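Local atomic coordinates of Non-reducing end beta-L-arabinofuranosidase (Bacteroides thetaiotaomicron, PDB entry 5MQO), a protein that probably hydrolyses glycosidic bonds of plant pectin as a family GH127 glycoside hydrolase, acting as an aceric acidase. Residues A34-W46 / C467-E479. Residues are numbered along the deposited sequence; the frame is centred on the assembly and turned at random.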
ATOM      1  N   ALA A  34      11.539 -18.310  -0.977  1.00 59.19           N
ATOM      2  CA  ALA A  34      10.766 -17.403  -1.776  1.00 59.18           C
ATOM      3  C   ALA A  34      10.370 -18.185  -3.012  1.00 61.49           C
ATOM      4  O   ALA A  34      11.001 -19.199  -3.327  1.00 62.15           O
ATOM      5  CB  ALA A  34      11.607 -16.206  -2.160  1.00 59.10           C
ATOM      6  N   LYS A  35       9.328 -17.720  -3.688  1.00 61.64           N
ATOM      7  CA  LYS A  35       8.876 -18.292  -4.955  1.00 64.80           C
ATOM      8  C   LYS A  35       8.964 -17.322  -6.120  1.00 61.76           C
ATOM      9  O   LYS A  35       9.104 -17.738  -7.274  1.00 56.74           O
ATOM     10  CB  LYS A  35       7.444 -18.795  -4.797  1.00 70.77           C
ATOM     11  CG  LYS A  35       7.300 -19.665  -3.558  1.00 76.49           C
ATOM     12  CD  LYS A  35       6.309 -20.807  -3.710  1.00 80.84           C
ATOM     13  CE  LYS A  35       6.880 -22.068  -3.063  1.00 84.39           C
ATOM     14  NZ  LYS A  35       6.013 -23.224  -3.386  1.00 87.99           N
ATOM     15  N   MET A  36       8.838 -16.038  -5.809  1.00 60.30           N
ATOM     16  CA  MET A  36       9.029 -14.958  -6.754  1.00 59.19           C
ATOM     17  C   MET A  36       9.946 -13.904  -6.176  1.00 57.06           C
ATOM     18  O   MET A  36      10.104 -13.814  -4.962  1.00 59.44           O
ATOM     19  CB  MET A  36       7.719 -14.264  -7.017  1.00 59.95           C
ATOM     20  CG  MET A  36       6.604 -15.149  -7.493  1.00 61.84           C
ATOM     21  SD  MET A  36       5.136 -14.134  -7.408  1.00 62.49           S
ATOM     22  CE  MET A  36       3.938 -15.184  -8.219  1.00 64.53           C
ATOM     23  N   ALA A  37      10.517 -13.100  -7.058  1.00 54.97           N
ATOM     24  CA  ALA A  37      11.330 -11.965  -6.678  1.00 54.96           C
ATOM     25  C   ALA A  37      10.966 -10.741  -7.535  1.00 55.34           C
ATOM     26  O   ALA A  37      10.272 -10.873  -8.553  1.00 54.77           O
ATOM     27  CB  ALA A  37      12.786 -12.328  -6.820  1.00 54.78           C
ATOM     28  N   ASN A  38      11.369  -9.554  -7.073  1.00 54.56           N
ATOM     29  CA  ASN A  38      11.119  -8.310  -7.815  1.00 53.45           C
ATOM     30  C   ASN A  38      11.887  -8.263  -9.152  1.00 54.87           C
ATOM     31  O   ASN A  38      12.906  -8.938  -9.354  1.00 55.22           O
ATOM     32  CB  ASN A  38      11.532  -7.059  -7.002  1.00 53.90           C
ATOM     33  CG  ASN A  38      10.475  -6.591  -5.973  1.00 53.09           C
ATOM     34  OD1 ASN A  38       9.846  -7.376  -5.269  1.00 53.46           O
ATOM     35  ND2 ASN A  38      10.325  -5.289  -5.864  1.00 52.00           N
ATOM     36  N   THR A  39      11.358  -7.439 -10.051  1.00 56.36           N
ATOM     37  CA  THR A  39      12.108  -6.871 -11.148  1.00 56.30           C
ATOM     38  C   THR A  39      13.054  -5.840 -10.547  1.00 57.02           C
ATOM     39  O   THR A  39      12.793  -5.293  -9.471  1.00 57.31           O
ATOM     40  CB  THR A  39      11.215  -6.120 -12.164  1.00 55.92           C
ATOM     41  OG1 THR A  39      10.777  -4.861 -11.623  1.00 54.73           O
ATOM     42  CG2 THR A  39      10.037  -6.937 -12.576  1.00 56.62           C
ATOM     43  N   GLY A  40      14.130  -5.554 -11.270  1.00 58.79           N
ATOM     44  CA  GLY A  40      15.124  -4.568 -10.863  1.00 58.76           C
ATOM     45  C   GLY A  40      14.479  -3.219 -10.698  1.00 59.92           C
ATOM     46  O   GLY A  40      13.467  -2.921 -11.314  1.00 62.41           O
ATOM     47  N   ILE A  41      15.061  -2.408  -9.831  1.00 62.67           N
ATOM     48  CA  ILE A  41      14.505  -1.099  -9.475  1.00 61.06           C
ATOM     49  C   ILE A  41      14.440  -0.160 -10.683  1.00 60.61           C
ATOM     50  O   ILE A  41      13.603   0.737 -10.712  1.00 60.89           O
ATOM     51  CB  ILE A  41      15.283  -0.496  -8.262  1.00 61.53           C
ATOM     52  CG1 ILE A  41      14.520   0.664  -7.640  1.00 63.04           C
ATOM     53  CG2 ILE A  41      16.691  -0.059  -8.633  1.00 61.44           C
ATOM     54  CD1 ILE A  41      15.023   1.026  -6.262  1.00 63.20           C
ATOM     55  N   ASP A  42      15.295  -0.423 -11.677  1.00 60.82           N
ATOM     56  CA  ASP A  42      15.395   0.337 -12.948  1.00 62.56           C
ATOM     57  C   ASP A  42      14.646  -0.240 -14.184  1.00 61.60           C
ATOM     58  O   ASP A  42      14.567   0.420 -15.252  1.00 61.24           O
ATOM     59  CB  ASP A  42      16.886   0.561 -13.311  1.00 65.40           C
ATOM     60  CG  ASP A  42      17.708  -0.763 -13.496  1.00 67.27           C
ATOM     61  OD1 ASP A  42      17.301  -1.880 -13.107  1.00 65.96           O
ATOM     62  OD2 ASP A  42      18.822  -0.658 -14.030  1.00 73.95           O
ATOM     63  N   ALA A  43      14.066  -1.430 -14.028  1.00 60.00           N
ATOM     64  CA  ALA A  43      13.487  -2.187 -15.149  1.00 59.60           C
ATOM     65  C   ALA A  43      12.125  -1.738 -15.664  1.00 59.42           C
ATOM     66  O   ALA A  43      11.835  -1.949 -16.832  1.00 62.82           O
ATOM     67  CB  ALA A  43      13.400  -3.654 -14.775  1.00 59.39           C
ATOM     68  N   VAL A  44      11.283  -1.155 -14.812  1.00 57.94           N
ATOM     69  CA  VAL A  44       9.918  -0.810 -15.199  1.00 59.14           C
ATOM     70  C   VAL A  44       9.780   0.709 -15.164  1.00 61.92           C
ATOM     71  O   VAL A  44      10.116   1.318 -14.157  1.00 64.60           O
ATOM     72  CB  VAL A  44       8.878  -1.493 -14.269  1.00 59.28           C
ATOM     73  CG1 VAL A  44       7.448  -1.163 -14.679  1.00 58.70           C
ATOM     74  CG2 VAL A  44       9.065  -3.011 -14.269  1.00 59.42           C
ATOM     75  N   HIS A  45       9.349   1.323 -16.276  1.00 64.55           N
ATOM     76  CA  HIS A  45       8.913   2.740 -16.299  1.00 64.89           C
ATOM     77  C   HIS A  45       7.421   2.805 -16.646  1.00 61.85           C
ATOM     78  O   HIS A  45       7.005   2.227 -17.642  1.00 58.88           O
ATOM     79  CB  HIS A  45       9.605   3.599 -17.381  1.00 67.84           C
ATOM     80  CG  HIS A  45      11.088   3.432 -17.501  1.00 71.45           C
ATOM     81  ND1 HIS A  45      11.895   2.977 -16.481  1.00 74.99           N
ATOM     82  CD2 HIS A  45      11.918   3.738 -18.524  1.00 71.29           C
ATOM     83  CE1 HIS A  45      13.154   2.966 -16.887  1.00 73.54           C
ATOM     84  NE2 HIS A  45      13.193   3.433 -18.119  1.00 72.45           N
ATOM     85  N   TRP A  46       6.638   3.544 -15.859  1.00 60.21           N
ATOM     86  CA  TRP A  46       5.308   3.974 -16.296  1.00 59.11           C
ATOM     87  C   TRP A  46       5.478   4.860 -17.537  1.00 60.14           C
ATOM     88  O   TRP A  46       6.427   5.657 -17.605  1.00 57.60           O
ATOM     89  CB  TRP A  46       4.556   4.813 -15.234  1.00 57.47           C
ATOM     90  CG  TRP A  46       4.314   4.161 -13.939  1.00 56.61           C
ATOM     91  CD1 TRP A  46       4.693   4.623 -12.702  1.00 56.80           C
ATOM     92  CD2 TRP A  46       3.647   2.912 -13.715  1.00 55.43           C
ATOM     93  NE1 TRP A  46       4.291   3.737 -11.725  1.00 56.08           N
ATOM     94  CE2 TRP A  46       3.647   2.683 -12.316  1.00 54.15           C
ATOM     95  CE3 TRP A  46       3.049   1.969 -14.557  1.00 55.23           C
ATOM     96  CZ2 TRP A  46       3.073   1.559 -11.745  1.00 54.44           C
ATOM     97  CZ3 TRP A  46       2.480   0.837 -13.989  1.00 56.64           C
ATOM     98  CH2 TRP A  46       2.492   0.646 -12.588  1.00 56.90           C
ATOM     99  N   CYS A 467       6.258   7.066  -5.147  1.00 54.79           N
ATOM    100  CA  CYS A 467       7.386   7.158  -6.109  1.00 56.06           C
ATOM    101  C   CYS A 467       7.959   5.793  -6.558  1.00 56.02           C
ATOM    102  O   CYS A 467       8.773   5.750  -7.472  1.00 58.61           O
ATOM    103  CB  CYS A 467       8.543   8.002  -5.546  1.00 56.78           C
ATOM    104  SG  CYS A 467       8.265   9.785  -5.498  1.00 57.73           S
ATOM    105  N   GLN A 468       7.558   4.701  -5.905  1.00 56.27           N
ATOM    106  CA  GLN A 468       8.042   3.359  -6.201  1.00 54.34           C
ATOM    107  C   GLN A 468       7.008   2.429  -6.778  1.00 54.22           C
ATOM    108  O   GLN A 468       7.323   1.271  -7.018  1.00 56.69           O
ATOM    109  CB  GLN A 468       8.527   2.737  -4.913  1.00 54.47           C
ATOM    110  CG  GLN A 468       9.784   3.374  -4.352  1.00 56.58           C
ATOM    111  CD  GLN A 468      10.010   2.970  -2.923  1.00 59.41           C
ATOM    112  OE1 GLN A 468       9.084   2.478  -2.253  1.00 64.12           O
ATOM    113  NE2 GLN A 468      11.225   3.175  -2.431  1.00 60.59           N
ATOM    114  N   ALA A 469       5.780   2.903  -6.997  1.00 54.57           N
ATOM    115  CA  ALA A 469       4.670   2.065  -7.496  1.00 51.59           C
ATOM    116  C   ALA A 469       5.093   1.119  -8.613  1.00 51.15           C
ATOM    117  O   ALA A 469       4.769  -0.050  -8.575  1.00 51.03           O
ATOM    118  CB  ALA A 469       3.541   2.941  -7.978  1.00 50.43           C
ATOM    119  N   GLN A 470       5.836   1.627  -9.596  1.00 52.66           N
ATOM    120  CA  GLN A 470       6.352   0.797 -10.727  1.00 53.36           C
ATOM    121  C   GLN A 470       7.065  -0.485 -10.331  1.00 52.24           C
ATOM    122  O   GLN A 470       7.054  -1.441 -11.113  1.00 53.94           O
ATOM    123  CB  GLN A 470       7.261   1.578 -11.688  1.00 53.65           C
ATOM    124  CG  GLN A 470       8.545   2.140 -11.074  1.00 53.76           C
ATOM    125  CD  GLN A 470       8.314   3.425 -10.326  1.00 53.53           C
ATOM    126  OE1 GLN A 470       7.210   3.991 -10.372  1.00 58.40           O
ATOM    127  NE2 GLN A 470       9.332   3.893  -9.617  1.00 52.58           N
ATOM    128  N   ASN A 471       7.670  -0.497  -9.135  1.00 51.26           N
ATOM    129  CA  ASN A 471       8.363  -1.667  -8.605  1.00 49.85           C
ATOM    130  C   ASN A 471       7.436  -2.750  -8.115  1.00 49.81           C
ATOM    131  O   ASN A 471       7.929  -3.774  -7.656  1.00 48.86           O
ATOM    132  CB  ASN A 471       9.280  -1.276  -7.462  1.00 51.78           C
ATOM    133  CG  ASN A 471      10.486  -0.532  -7.933  1.00 52.28           C
ATOM    134  OD1 ASN A 471      11.483  -1.147  -8.344  1.00 54.92           O
ATOM    135  ND2 ASN A 471      10.424   0.782  -7.880  1.00 50.66           N
ATOM    136  N   TYR A 472       6.117  -2.527  -8.210  1.00 50.30           N
ATOM    137  CA  TYR A 472       5.083  -3.521  -7.898  1.00 51.09           C
ATOM    138  C   TYR A 472       4.326  -4.108  -9.142  1.00 53.13           C
ATOM    139  O   TYR A 472       3.413  -4.936  -9.000  1.00 50.85           O
ATOM    140  CB  TYR A 472       4.095  -2.876  -6.888  1.00 52.37           C
ATOM    141  CG  TYR A 472       4.785  -2.508  -5.578  1.00 50.72           C
ATOM    142  CD1 TYR A 472       4.920  -3.454  -4.574  1.00 49.99           C
ATOM    143  CD2 TYR A 472       5.375  -1.252  -5.387  1.00 50.25           C
ATOM    144  CE1 TYR A 472       5.610  -3.168  -3.415  1.00 51.51           C
ATOM    145  CE2 TYR A 472       6.071  -0.951  -4.217  1.00 50.42           C
ATOM    146  CZ  TYR A 472       6.181  -1.912  -3.223  1.00 50.54           C
ATOM    147  OH  TYR A 472       6.824  -1.653  -2.032  1.00 47.93           O
ATOM    148  N   ALA A 473       4.719  -3.720 -10.357  1.00 54.75           N
ATOM    149  CA  ALA A 473       3.939  -4.083 -11.545  1.00 53.86           C
ATOM    150  C   ALA A 473       4.127  -5.532 -11.913  1.00 54.27           C
ATOM    151  O   ALA A 473       3.163  -6.168 -12.278  1.00 54.88           O
ATOM    152  CB  ALA A 473       4.288  -3.196 -12.717  1.00 55.06           C
ATOM    153  N   TYR A 474       5.351  -6.056 -11.779  1.00 55.14           N
ATOM    154  CA  TYR A 474       5.657  -7.442 -12.159  1.00 55.14           C
ATOM    155  C   TYR A 474       6.452  -8.168 -11.069  1.00 57.09           C
ATOM    156  O   TYR A 474       7.085  -7.541 -10.220  1.00 62.21           O
ATOM    157  CB  TYR A 474       6.508  -7.494 -13.449  1.00 54.62           C
ATOM    158  CG  TYR A 474       5.969  -6.793 -14.692  1.00 54.49           C
ATOM    159  CD1 TYR A 474       5.117  -7.454 -15.598  1.00 56.07           C
ATOM    160  CD2 TYR A 474       6.360  -5.487 -15.009  1.00 53.66           C
ATOM    161  CE1 TYR A 474       4.631  -6.813 -16.749  1.00 54.34           C
ATOM    162  CE2 TYR A 474       5.885  -4.851 -16.152  1.00 53.91           C
ATOM    163  CZ  TYR A 474       5.022  -5.516 -17.014  1.00 53.46           C
ATOM    164  OH  TYR A 474       4.556  -4.878 -18.126  1.00 52.76           O
ATOM    165  N   THR A 475       6.437  -9.493 -11.098  1.00 56.37           N
ATOM    166  CA  THR A 475       7.482 -10.267 -10.444  1.00 56.58           C
ATOM    167  C   THR A 475       8.015 -11.305 -11.403  1.00 56.34           C
ATOM    168  O   THR A 475       7.410 -11.582 -12.441  1.00 56.50           O
ATOM    169  CB  THR A 475       6.940 -11.004  -9.219  1.00 57.79           C
ATOM    170  OG1 THR A 475       5.759 -11.711  -9.607  1.00 57.73           O
ATOM    171  CG2 THR A 475       6.621 -10.022  -8.062  1.00 57.61           C
ATOM    172  N   LEU A 476       9.122 -11.919 -11.024  1.00 56.70           N
ATOM    173  CA  LEU A 476       9.722 -13.007 -11.813  1.00 58.18           C
ATOM    174  C   LEU A 476       9.783 -14.294 -11.005  1.00 58.11           C
ATOM    175  O   LEU A 476       9.661 -14.278  -9.773  1.00 53.30           O
ATOM    176  CB  LEU A 476      11.146 -12.644 -12.233  1.00 57.96           C
ATOM    177  CG  LEU A 476      11.415 -11.211 -12.706  1.00 59.32           C
ATOM    178  CD1 LEU A 476      12.910 -10.930 -12.727  1.00 59.42           C
ATOM    179  CD2 LEU A 476      10.786 -10.964 -14.078  1.00 59.65           C
ATOM    180  N   SER A 477       9.982 -15.394 -11.730  1.00 57.60           N
ATOM    181  CA  SER A 477      10.385 -16.682 -11.148  1.00 57.91           C
ATOM    182  C   SER A 477      11.096 -17.448 -12.247  1.00 60.50           C
ATOM    183  O   SER A 477      11.211 -16.943 -13.353  1.00 58.88           O
ATOM    184  CB  SER A 477       9.184 -17.450 -10.580  1.00 56.94           C
ATOM    185  OG  SER A 477       8.346 -17.996 -11.568  1.00 55.21           O
ATOM    186  N   PRO A 478      11.604 -18.650 -11.954  1.00 64.89           N
ATOM    187  CA  PRO A 478      12.226 -19.428 -13.043  1.00 67.99           C
ATOM    188  C   PRO A 478      11.257 -19.854 -14.171  1.00 69.86           C
ATOM    189  O   PRO A 478      11.687 -20.016 -15.315  1.00 70.19           O
ATOM    190  CB  PRO A 478      12.803 -20.656 -12.318  1.00 67.50           C
ATOM    191  CG  PRO A 478      12.981 -20.201 -10.913  1.00 67.03           C
ATOM    192  CD  PRO A 478      11.814 -19.291 -10.647  1.00 65.19           C
ATOM    193  N   GLU A 479       9.975 -20.012 -13.839  1.00 70.07           N
ATOM    194  CA  GLU A 479       8.921 -20.319 -14.807  1.00 68.95           C
ATOM    195  C   GLU A 479       8.600 -19.216 -15.824  1.00 66.45           C
ATOM    196  O   GLU A 479       8.053 -19.516 -16.886  1.00 67.96           O
ATOM    197  CB  GLU A 479       7.632 -20.686 -14.064  1.00 72.33           C
ATOM    198  CG  GLU A 479       7.648 -22.041 -13.372  1.00 76.13           C
ATOM    199  CD  GLU A 479       6.263 -22.432 -12.851  1.00 82.73           C
ATOM    200  OE1 GLU A 479       6.129 -22.591 -11.616  1.00 85.97           O
ATOM    201  OE2 GLU A 479       5.302 -22.575 -13.669  1.00 86.46           O
TER
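A37 O accepts a nearly straight bond (172° at the hydrogen) from L476 N at 2.9 Å. A37 N returns one to L476 O at 3.1 Å. This reciprocal antiparallel pair shows how a distant N-terminal strand can extend a sheet. Beside it, M36 brings SD to within 3.3 Å of T475 OG1, a hydroxyl whose hydrogen bond is with N484. Beyond the strand the contact passes to side chains. The methyl CG2 of T39 meets Y474 CB, and V44 divides its two branches: with CG1 anti to the backbone N (chi1 -179°), that methyl faces A473 CB, leaving CG2 at the edge of the Y474 ring, 3.7 Å from CD2. N471 packs OD1 against I41, 3.2 Å from its CA; ND2 and the backbone N of N471 both bond Q468 O, and the ND2 bond helps set the amide's rotation. W46 receives Q470 CB over its five-membered ring, 3.9 Å from the centroid, in a CH-pi contact, and takes A469 CB at its edge. Replacing this indole with an alanine is likely to leave Q470 CB and the A469 methyl without their aromatic partner and to open a gap beside the 3-10 turn. Segment 34-46 thus joins the edge strands of two sheets, while 467-479 follows helix 458-466 into strand 474-477, consistent with the junction of the helical catalytic domain and the beta-domains in GH127 enzymes.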